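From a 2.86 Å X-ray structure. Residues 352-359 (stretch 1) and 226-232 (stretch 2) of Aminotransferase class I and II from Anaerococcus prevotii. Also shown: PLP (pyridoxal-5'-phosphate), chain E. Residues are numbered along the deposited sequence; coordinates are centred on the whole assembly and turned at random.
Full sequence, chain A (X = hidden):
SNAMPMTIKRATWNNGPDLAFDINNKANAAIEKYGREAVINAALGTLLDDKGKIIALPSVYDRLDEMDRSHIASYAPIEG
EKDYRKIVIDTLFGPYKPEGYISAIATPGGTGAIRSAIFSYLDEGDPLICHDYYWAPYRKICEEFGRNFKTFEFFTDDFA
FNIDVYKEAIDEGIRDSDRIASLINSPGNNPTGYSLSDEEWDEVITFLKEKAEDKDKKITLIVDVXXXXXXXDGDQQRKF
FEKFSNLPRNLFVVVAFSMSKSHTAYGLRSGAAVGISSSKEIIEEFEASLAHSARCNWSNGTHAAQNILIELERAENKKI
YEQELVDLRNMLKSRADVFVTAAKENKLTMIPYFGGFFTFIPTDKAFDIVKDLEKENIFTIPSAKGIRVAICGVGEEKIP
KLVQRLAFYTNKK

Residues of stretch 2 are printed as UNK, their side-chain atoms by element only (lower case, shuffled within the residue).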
# COMPACT_ATOMS: atom_id res chain seq x y z
N PRO A 352 -4.01 -18.94 28.29
CA PRO A 352 -2.79 -18.43 28.92
C PRO A 352 -2.16 -17.33 28.08
O PRO A 352 -1.92 -17.53 26.89
CB PRO A 352 -1.88 -19.66 28.99
CG PRO A 352 -2.60 -20.77 28.30
CD PRO A 352 -4.04 -20.41 28.28
N TYR A 353 -1.92 -16.18 28.71
CA TYR A 353 -1.32 -15.02 28.05
C TYR A 353 0.21 -15.08 28.09
O TYR A 353 0.81 -15.25 29.16
CB TYR A 353 -1.82 -13.72 28.71
CG TYR A 353 -1.19 -12.45 28.15
CD1 TYR A 353 -0.04 -11.90 28.73
CD2 TYR A 353 -1.75 -11.80 27.05
CE1 TYR A 353 0.53 -10.75 28.22
CE2 TYR A 353 -1.19 -10.64 26.54
CZ TYR A 353 -0.04 -10.12 27.13
OH TYR A 353 0.53 -8.96 26.62
N PHE A 354 0.83 -14.93 26.93
CA PHE A 354 2.29 -14.90 26.85
C PHE A 354 2.80 -13.57 26.31
O PHE A 354 3.88 -13.12 26.71
CB PHE A 354 2.81 -16.08 26.02
CG PHE A 354 2.74 -17.40 26.75
CD1 PHE A 354 3.82 -17.83 27.52
CD2 PHE A 354 1.60 -18.19 26.69
CE1 PHE A 354 3.76 -19.04 28.21
CE2 PHE A 354 1.54 -19.40 27.36
CZ PHE A 354 2.62 -19.82 28.12
N GLY A 355 2.03 -12.96 25.42
CA GLY A 355 2.31 -11.62 24.90
C GLY A 355 1.16 -11.11 24.04
O GLY A 355 0.22 -11.85 23.77
N GLY A 356 1.23 -9.85 23.62
CA GLY A 356 0.22 -9.31 22.71
C GLY A 356 -0.61 -8.17 23.26
O GLY A 356 -0.34 -7.66 24.36
N PHE A 357 -1.61 -7.77 22.48
CA PHE A 357 -2.47 -6.63 22.81
C PHE A 357 -3.80 -7.06 23.43
O PHE A 357 -4.57 -6.22 23.90
CB PHE A 357 -2.77 -5.80 21.56
CG PHE A 357 -1.78 -4.69 21.30
CD1 PHE A 357 -0.47 -4.76 21.77
CD2 PHE A 357 -2.16 -3.57 20.57
CE1 PHE A 357 0.43 -3.73 21.52
CE2 PHE A 357 -1.27 -2.54 20.32
CZ PHE A 357 0.03 -2.63 20.79
N PHE A 358 -4.05 -8.37 23.43
CA PHE A 358 -5.35 -8.89 23.81
C PHE A 358 -5.21 -10.09 24.72
O PHE A 358 -4.28 -10.88 24.56
CB PHE A 358 -6.13 -9.32 22.57
CG PHE A 358 -6.09 -8.34 21.43
CD1 PHE A 358 -5.13 -8.47 20.42
CD2 PHE A 358 -7.01 -7.30 21.36
CE1 PHE A 358 -5.09 -7.57 19.37
CE2 PHE A 358 -6.97 -6.40 20.30
CZ PHE A 358 -6.01 -6.54 19.31
N THR A 359 -6.13 -10.20 25.68
CA THR A 359 -6.33 -11.41 26.47
C THR A 359 -7.64 -12.02 26.01
O THR A 359 -8.53 -11.29 25.56
CB THR A 359 -6.44 -11.11 27.97
OG1 THR A 359 -7.46 -10.13 28.18
CG2 THR A 359 -5.13 -10.60 28.53
N UNK A 226 4.12 -9.25 14.35
CA UNK A 226 3.76 -7.87 14.63
C UNK A 226 3.91 -7.50 16.11
O UNK A 226 4.39 -6.42 16.45
c UNK A 226 2.35 -7.58 14.14
N UNK A 227 3.49 -8.40 17.00
CA UNK A 227 3.52 -8.14 18.44
C UNK A 227 4.77 -8.72 19.10
O UNK A 227 4.77 -9.00 20.31
o UNK A 227 -2.59 -6.80 16.85
c UNK A 227 2.26 -8.68 19.12
c UNK A 227 -1.42 -7.24 17.41
c UNK A 227 -0.92 -8.47 17.05
c UNK A 227 0.26 -8.93 17.60
c UNK A 227 0.44 -6.92 18.89
c UNK A 227 0.97 -8.17 18.52
c UNK A 227 -0.74 -6.45 18.34
N UNK A 228 5.83 -8.88 18.32
CA UNK A 228 7.09 -9.43 18.80
C UNK A 228 7.62 -8.73 20.05
O UNK A 228 7.93 -9.37 21.05
c UNK A 228 9.51 -10.00 17.96
c UNK A 228 10.53 -9.36 17.04
c UNK A 228 9.46 -11.50 17.77
c UNK A 228 8.14 -9.37 17.69
N UNK A 229 7.70 -7.40 19.99
CA UNK A 229 8.28 -6.64 21.09
C UNK A 229 7.42 -6.62 22.36
O UNK A 229 7.86 -6.14 23.41
o UNK A 229 11.40 -6.18 20.53
c UNK A 229 11.00 -5.21 19.84
o UNK A 229 11.76 -4.30 19.45
c UNK A 229 8.59 -5.21 20.64
c UNK A 229 9.53 -5.13 19.45
N UNK A 230 6.21 -7.16 22.26
CA UNK A 230 5.27 -7.14 23.38
C UNK A 230 4.97 -8.56 23.83
O UNK A 230 3.86 -8.86 24.26
c UNK A 230 4.65 -2.34 21.79
c UNK A 230 4.21 -4.98 22.57
c UNK A 230 4.54 -2.66 23.14
c UNK A 230 3.98 -6.41 22.99
c UNK A 230 4.54 -3.33 20.83
c UNK A 230 4.32 -4.64 21.23
c UNK A 230 4.33 -3.98 23.52
N UNK A 231 5.98 -9.42 23.74
CA UNK A 231 5.82 -10.83 24.10
C UNK A 231 7.02 -11.37 24.87
O UNK A 231 7.36 -12.56 24.75
c UNK A 231 5.54 -11.66 22.86
N UNK A 232 7.65 -10.51 25.67
CA UNK A 232 8.82 -10.87 26.46
C UNK A 232 9.75 -9.69 26.63
O UNK A 232 9.44 -8.58 26.18
N1 PLP E . -0.95 -8.94 12.03
C2 PLP E . -1.74 -9.13 13.16
C2A PLP E . -1.83 -10.48 13.80
C3 PLP E . -2.43 -8.06 13.71
O3 PLP E . -3.21 -8.25 14.82
C4 PLP E . -2.38 -6.80 13.15
C4A PLP E . -3.61 -5.96 13.28
O4A PLP E . -3.71 -5.09 14.15
C5 PLP E . -1.58 -6.62 12.02
C6 PLP E . -0.87 -7.69 11.46
C5A PLP E . -1.52 -5.24 11.39
O4P PLP E . -0.25 -4.92 10.86
P PLP E . -0.12 -3.52 10.10
O1P PLP E . -0.56 -3.77 8.68
O2P PLP E . 1.32 -3.07 10.20
O3P PLP E . -1.02 -2.49 10.71

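Position 226 carries a single side-chain carbon, bonded to CA, with no branch and no heteroatom. Its side chain is out of reach of stretch 1 and makes no contact there. One carbon beyond the backbone identifies Ala226.

At position 227 a first carbon leads to a ring of six carbons that bears one oxygen. CA-to-CB points toward stretch 1, and the CB at 227 lies 4.2 Å from Gly356 CA, so the ring starts beside the Gly356 backbone. A ring carbon comes to 3.6 Å from Phe357 CG, over one face of the Phe357 ring, and the oxygen lies 3.6 Å from Phe358 CE1, at the edge of that ring. The same oxygen is 2.6 Å from PLP O3. A six-membered carbon ring with a single oxygen at its far end is Tyr227. Its OH and the cofactor oxygen form a hydrogen bond in which either could be the donor.

Position 228 has four side-chain carbons, forked at the second. They are buried but out of reach of stretch 1. The fork after one methylene defines Leu228, with chi1 t and chi2 p.

Position 229 shows three carbons in a row, the third carrying two oxygens. This carboxylate is also out of reach of stretch 1, and one of its oxygens is hydrogen-bonded elsewhere in the structure. The chain length, one methylene more than aspartate, gives Glu229.

At position 230 one carbon again leads to a six-carbon ring, this time without oxygen. CA-to-CB points toward stretch 1, and a ring carbon approaches Phe357 CE1 to 4.0 Å. A bare six-membered carbon ring is Phe230. The edge of Phe357 is directed at its face, with centroids 5.4 Å apart and planes at 72°. The backbone turns back here, as Phe230 N donates to Tyr227 O at 3.0 Å.

Position 231 has one side-chain carbon, and its CA packs 3.7 Å from Gly355 CA. It is Ala231. A CB on Gly355 would fall only 2.3 Å from Ala231 CB and 2.8 Å from Phe230 O, so the close passage of the two chains depends on glycine at 355.

Position 232 has no side-chain atoms and touches nothing on stretch 1. It is Gly232, whose phi/psi of 148/-175 would jam a CB against the preceding carbonyl oxygen.

The contact combines one backbone hydrogen bond with an aromatic cluster. Gly356 N donates to Phe230 O at 2.9 Å with an angle of 153°, fixing the segments where Gly355 allows them to close up. Tyr353 OH braces this turn from within stretch 1 by donating to Gly356 O at 2.7 Å. Beside it, Phe357 packs against the rings of Tyr227 and Phe230, meeting the first obliquely with planes at 55° and the second edge-to-face. Tyr227 thus joins this apolar packing to the cofactor, its ring against phenylalanines and its hydroxyl on PLP.

Stretch 2, residues 226-232: AYLEFAG
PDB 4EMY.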